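Long-range contacts in photosystem II assembly protein Ycf48 (Thermosynechococcus elongatus, PDB 5OJ5), which probably assists early photosystem II assembly and the replacement of photodamaged D1, and binds the C-terminal prepropeptide of D1: residues D235-W239 with F249-D253; S193-V197 with T208-G212. All coordinates share one frame. Residues are numbered along the deposited sequence.

Contact 1 (D235-W239 with F249-D253)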
loop_
_atom_site.group_PDB
_atom_site.type_symbol
_atom_site.label_atom_id
_atom_site.label_comp_id
_atom_site.label_asym_id
_atom_site.label_seq_id
_atom_site.Cartn_x
_atom_site.Cartn_y
_atom_site.Cartn_z
ATOM N N ASP A 235 -9.618 6.361 12.773
ATOM C CA ASP A 235 -10.419 7.286 13.557
ATOM C C ASP A 235 -10.340 8.700 13.008
ATOM O O ASP A 235 -10.688 9.650 13.698
ATOM C CB ASP A 235 -10.067 7.265 15.038
ATOM C CG ASP A 235 -8.581 7.417 15.274
ATOM O OD1 ASP A 235 -7.923 8.206 14.588
ATOM O OD2 ASP A 235 -8.045 6.695 16.138
ATOM N N GLY A 236 -9.945 8.869 11.759
ATOM C CA GLY A 236 -10.072 10.164 11.127
ATOM C C GLY A 236 -8.864 11.063 11.269
ATOM O O GLY A 236 -8.986 12.277 11.048
ATOM N N ARG A 237 -7.717 10.525 11.625
ATOM C CA ARG A 237 -6.463 11.265 11.706
ATOM C C ARG A 237 -5.538 10.818 10.581
ATOM O O ARG A 237 -5.805 9.845 9.865
ATOM C CB ARG A 237 -5.800 11.038 13.068
ATOM C CG ARG A 237 -6.598 11.606 14.250
ATOM C CD ARG A 237 -5.915 11.254 15.572
ATOM N NE ARG A 237 -6.006 9.824 15.790
ATOM C CZ ARG A 237 -5.073 9.053 16.356
ATOM N NH1 ARG A 237 -3.905 9.533 16.795
ATOM N NH2 ARG A 237 -5.311 7.761 16.456
ATOM N N LEU A 238 -4.434 11.540 10.447
ATOM C CA LEU A 238 -3.311 11.171 9.605
ATOM C C LEU A 238 -2.168 10.664 10.469
ATOM O O LEU A 238 -1.985 11.080 11.619
ATOM C CB LEU A 238 -2.817 12.355 8.791
ATOM C CG LEU A 238 -3.730 12.986 7.716
ATOM C CD1 LEU A 238 -3.187 14.368 7.233
ATOM C CD2 LEU A 238 -3.849 12.067 6.577
ATOM N N TRP A 239 -1.348 9.805 9.856
ATOM C CA TRP A 239 -0.062 9.421 10.412
ATOM C C TRP A 239 1.018 9.781 9.403
ATOM O O TRP A 239 0.767 9.852 8.202
ATOM C CB TRP A 239 -0.005 7.917 10.777
ATOM C CG TRP A 239 -0.312 6.960 9.663
ATOM C CD1 TRP A 239 -1.510 6.331 9.423
ATOM C CD2 TRP A 239 0.589 6.505 8.651
ATOM N NE1 TRP A 239 -1.408 5.505 8.335
ATOM C CE2 TRP A 239 -0.132 5.599 7.834
ATOM C CE3 TRP A 239 1.938 6.752 8.347
ATOM C CZ2 TRP A 239 0.444 4.955 6.743
ATOM C CZ3 TRP A 239 2.504 6.118 7.233
ATOM C CH2 TRP A 239 1.751 5.237 6.444
ATOM N N PHE A 249 1.388 11.533 14.644
ATOM C CA PHE A 249 -0.038 11.471 14.356
ATOM C C PHE A 249 -0.634 12.864 14.454
ATOM O O PHE A 249 -0.247 13.670 15.310
ATOM C CB PHE A 249 -0.756 10.567 15.374
ATOM C CG PHE A 249 -0.248 9.158 15.372
ATOM C CD1 PHE A 249 -0.791 8.240 14.507
ATOM C CD2 PHE A 249 0.802 8.766 16.178
ATOM C CE1 PHE A 249 -0.311 6.914 14.474
ATOM C CE2 PHE A 249 1.280 7.448 16.146
ATOM C CZ PHE A 249 0.718 6.526 15.284
ATOM N N SER A 250 -1.615 13.134 13.598
ATOM C CA SER A 250 -2.240 14.442 13.604
ATOM C C SER A 250 -3.214 14.584 14.783
ATOM O O SER A 250 -3.714 13.606 15.354
ATOM C CB SER A 250 -2.931 14.710 12.265
ATOM O OG SER A 250 -4.032 13.862 12.064
ATOM N N ASP A 251 -3.458 15.846 15.140
ATOM C CA ASP A 251 -4.324 16.210 16.262
ATOM C C ASP A 251 -5.769 15.868 15.917
ATOM O O ASP A 251 -6.217 16.156 14.800
ATOM C CB ASP A 251 -4.161 17.732 16.446
ATOM C CG ASP A 251 -5.193 18.370 17.389
ATOM O OD1 ASP A 251 -5.298 19.618 17.376
ATOM O OD2 ASP A 251 -5.883 17.664 18.143
ATOM N N PRO A 252 -6.529 15.251 16.826
ATOM C CA PRO A 252 -7.939 14.988 16.494
ATOM C C PRO A 252 -8.750 16.242 16.193
ATOM O O PRO A 252 -9.667 16.186 15.368
ATOM C CB PRO A 252 -8.461 14.217 17.718
ATOM C CG PRO A 252 -7.418 14.402 18.781
ATOM C CD PRO A 252 -6.119 14.579 18.070
ATOM N N ASP A 253 -8.391 17.386 16.772
ATOM C CA ASP A 253 -9.167 18.610 16.597
ATOM C C ASP A 253 -8.761 19.420 15.373
ATOM O O ASP A 253 -9.489 20.343 14.982
ATOM C CB ASP A 253 -9.048 19.479 17.854
ATOM C CG ASP A 253 -9.307 18.690 19.126
ATOM O OD1 ASP A 253 -10.474 18.307 19.355
ATOM O OD2 ASP A 253 -8.349 18.440 19.892
HETATM O O HOH W 1 -3.423 12.201 17.702
#

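Contact 2 (S193-V197 with T208-G212)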
loop_
_atom_site.group_PDB
_atom_site.type_symbol
_atom_site.label_atom_id
_atom_site.label_comp_id
_atom_site.label_asym_id
_atom_site.label_seq_id
_atom_site.Cartn_x
_atom_site.Cartn_y
_atom_site.Cartn_z
ATOM N N SER A 193 -13.221 7.156 2.961
ATOM C CA SER A 193 -14.151 8.009 2.259
ATOM C C SER A 193 -13.584 8.570 0.985
ATOM O O SER A 193 -14.166 9.508 0.412
ATOM C CB SER A 193 -14.648 9.083 3.171
ATOM O OG SER A 193 -13.517 9.686 3.700
ATOM N N GLY A 194 -12.450 8.023 0.519
ATOM C CA GLY A 194 -11.967 8.404 -0.794
ATOM C C GLY A 194 -11.110 9.638 -0.802
ATOM O O GLY A 194 -10.921 10.207 -1.868
ATOM N N GLU A 195 -10.615 10.070 0.372
ATOM C CA GLU A 195 -9.580 11.093 0.387
ATOM C C GLU A 195 -8.231 10.456 0.114
ATOM O O GLU A 195 -8.026 9.263 0.357
ATOM C CB GLU A 195 -9.528 11.716 1.777
ATOM C CG GLU A 195 -10.844 12.178 2.201
ATOM C CD GLU A 195 -11.036 12.194 3.730
ATOM O OE1 GLU A 195 -10.770 11.166 4.508
ATOM O OE2 GLU A 195 -11.532 13.279 4.143
ATOM N N TYR A 196 -7.296 11.260 -0.385
ATOM C CA TYR A 196 -5.932 10.786 -0.603
ATOM C C TYR A 196 -4.942 11.732 0.040
ATOM O O TYR A 196 -5.185 12.931 0.165
ATOM C CB TYR A 196 -5.639 10.676 -2.114
ATOM C CG TYR A 196 -6.430 9.604 -2.827
ATOM C CD1 TYR A 196 -5.891 8.326 -2.989
ATOM C CD2 TYR A 196 -7.708 9.845 -3.328
ATOM C CE1 TYR A 196 -6.563 7.332 -3.685
ATOM C CE2 TYR A 196 -8.401 8.831 -4.022
ATOM C CZ TYR A 196 -7.814 7.595 -4.205
ATOM O OH TYR A 196 -8.502 6.631 -4.916
ATOM N N VAL A 197 -3.793 11.149 0.395
ATOM C CA VAL A 197 -2.645 11.902 0.885
ATOM C C VAL A 197 -1.421 11.429 0.126
ATOM O O VAL A 197 -1.202 10.224 -0.036
ATOM C CB VAL A 197 -2.498 11.794 2.419
ATOM C CG1 VAL A 197 -2.212 10.371 2.928
ATOM C CG2 VAL A 197 -1.378 12.734 2.907
ATOM N N THR A 208 -2.992 16.844 0.029
ATOM C CA THR A 208 -4.230 16.101 0.229
ATOM C C THR A 208 -5.248 16.437 -0.852
ATOM O O THR A 208 -5.238 17.533 -1.427
ATOM C CB THR A 208 -4.834 16.358 1.621
ATOM O OG1 THR A 208 -5.084 17.758 1.777
ATOM C CG2 THR A 208 -3.923 15.883 2.751
ATOM N N TRP A 209 -6.144 15.487 -1.094
ATOM C CA TRP A 209 -7.248 15.722 -2.025
ATOM C C TRP A 209 -8.468 15.004 -1.511
ATOM O O TRP A 209 -8.369 13.893 -1.015
ATOM C CB TRP A 209 -6.900 15.213 -3.432
ATOM C CG TRP A 209 -8.054 15.399 -4.399
ATOM C CD1 TRP A 209 -8.356 16.519 -5.083
ATOM C CD2 TRP A 209 -9.067 14.428 -4.715
ATOM N NE1 TRP A 209 -9.499 16.298 -5.849
ATOM C CE2 TRP A 209 -9.926 15.016 -5.651
ATOM C CE3 TRP A 209 -9.297 13.116 -4.315
ATOM C CZ2 TRP A 209 -11.031 14.330 -6.187
ATOM C CZ3 TRP A 209 -10.389 12.439 -4.848
ATOM C CH2 TRP A 209 -11.215 13.050 -5.773
ATOM N N GLU A 210 -9.632 15.620 -1.681
ATOM C CA GLU A 210 -10.886 14.925 -1.437
ATOM C C GLU A 210 -11.854 15.273 -2.543
ATOM O O GLU A 210 -11.744 16.328 -3.167
ATOM C CB GLU A 210 -11.523 15.261 -0.092
ATOM C CG GLU A 210 -11.839 16.661 0.101
ATOM C CD GLU A 210 -12.510 16.841 1.450
ATOM O OE1 GLU A 210 -13.630 16.313 1.668
ATOM O OE2 GLU A 210 -11.885 17.477 2.307
ATOM N N PRO A 211 -12.847 14.405 -2.779
ATOM C CA PRO A 211 -13.836 14.640 -3.829
ATOM C C PRO A 211 -14.419 16.025 -3.697
ATOM O O PRO A 211 -14.724 16.491 -2.586
ATOM C CB PRO A 211 -14.884 13.564 -3.554
ATOM C CG PRO A 211 -14.082 12.440 -3.024
ATOM C CD PRO A 211 -12.957 13.054 -2.218
ATOM N N GLY A 212 -14.589 16.675 -4.839
ATOM C CA GLY A 212 -15.054 18.019 -4.891
ATOM C C GLY A 212 -13.958 19.029 -5.098
ATOM O O GLY A 212 -14.206 20.094 -5.655
#

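Contact 1 (D235-W239 with F249-D253)
Two hydrogen bonds tie the start of one strand to the later part of its neighbour. Ser-250 N donates to Leu-238 O at 2.9 Å. In the other direction Leu-238 N donates to Ser-250 OG, also at 2.9 Å and nearly straight. Here a serine side chain takes the amide of the partner strand, and the backbone of Ser-250 is not the acceptor. Phe-249 CA adds a CA-H...O contact to Leu-238 O at 3.4 Å. Trp-239 and Phe-249 form an antiparallel non-hydrogen-bonded pair.

The charged group is local. Arg-237 NE meets Asp-235 OD1 at 2.8 Å and Arg-237 NH2 meets Asp-235 OD2 at 3.0 Å, a salt bridge within one segment. It spans Gly-236, whose positive phi suits glycine. The arginine side chain runs alongside the second strand. Arg-237 CD lies 3.2 Å from Ser-250 O, and Arg-237 NH1 lies 3.6 Å from Phe-249 CB. One water accepts from Arg-237 NH1 at 2.9 Å and donates to Ser-250 O at 2.8 Å. Further along the second segment, Asp-253 N donates to Asp-251 OD2 at 2.9 Å, which makes an Asx turn.

Apolar contact comes from Trp-239 CB against Phe-249 CD1 at 3.8 Å. Both side chains leave the same face of the sheet and touch strand 272-277: Trp-239 meets Leu-275, and Phe-249 meets Tyr-277. Leu-238 and Ser-250 touch Trp-258 instead. The pairing belongs to the hairpin of strands 238-242 and 246-251, part of one antiparallel blade of a seven-bladed beta-propeller, whose side chains pack on strand 272-277 of the next blade.

Contact 2 (S193-V197 with T208-G212)
Strands 196-199 and 205-209 form a beta hairpin in the middle of a four-stranded propeller blade. This contact covers the open end of that hairpin, where the chains run antiparallel, 163° apart. The second segment also belongs to the Arg-rich patch.

Thr-208 pairs with Val-197 without backbone hydrogen bonds between them. Their side chains share a face, with Thr-208 CG2 4.1 Å from Val-197 CG2. On that face Val-197 also touches Met-230 and Phe-232 of strand 227-232. Thr-208 OG1 is hydrogen-bonded to His-219 of the outer strand. Thr-208 CA makes a CA-H...O contact with Tyr-196 O at 3.3 Å.

Trp-209 and Tyr-196 are a hydrogen-bonded pair. Trp-209 N donates to Tyr-196 O at 3.0 Å, and Tyr-196 N donates to Trp-209 O at 2.9 Å. Both rings lie on the face opposite Val-197 and Thr-208. They meet edge to edge, Trp-209 CE3 to Tyr-196 CD2 at 3.8 Å. Trp-209 packs on Leu-177 and Val-178 of strand 175-178, and its NE1 bonds to Gln-213 O. Tyr-196 OH reaches Glu-156 and Arg-190.

Glu-210 lies beyond the last bridge. Its CB is 3.9 Å from Glu-195 CG. The two acids approach each other, Glu-210 OE1 to Glu-195 OE2 at 4.4 Å, with no salt bridge between them. Glu-195 OE1 is hydrogen-bonded to Ser-191.

Pro-211 extends the contact to the turn before strand 196-199. Pro-211 CD rests 3.5 Å from Gly-194 O, the same carbonyl oxygen that lies 3.8 Å from Trp-209 CZ3.

How the contacts relate
The two contacts lie in series along the chain, contact 2 before contact 1. Each joins the two strands of a beta hairpin at its open end, but in different sheets. Contact 2 joins the second and third strands of the sheet spanning 187-220. Contact 1 joins the second and third strands of the sheet spanning 227-251. Their centres are 15 Å apart. Their nearest atoms are about 4 Å apart, and they do not touch. Strand 227-232 comes between them: Val-197 of contact 2 packs on it, and Trp-239 of contact 1 bonds to it. They mark successive blades of the seven-bladed torus around the central pore.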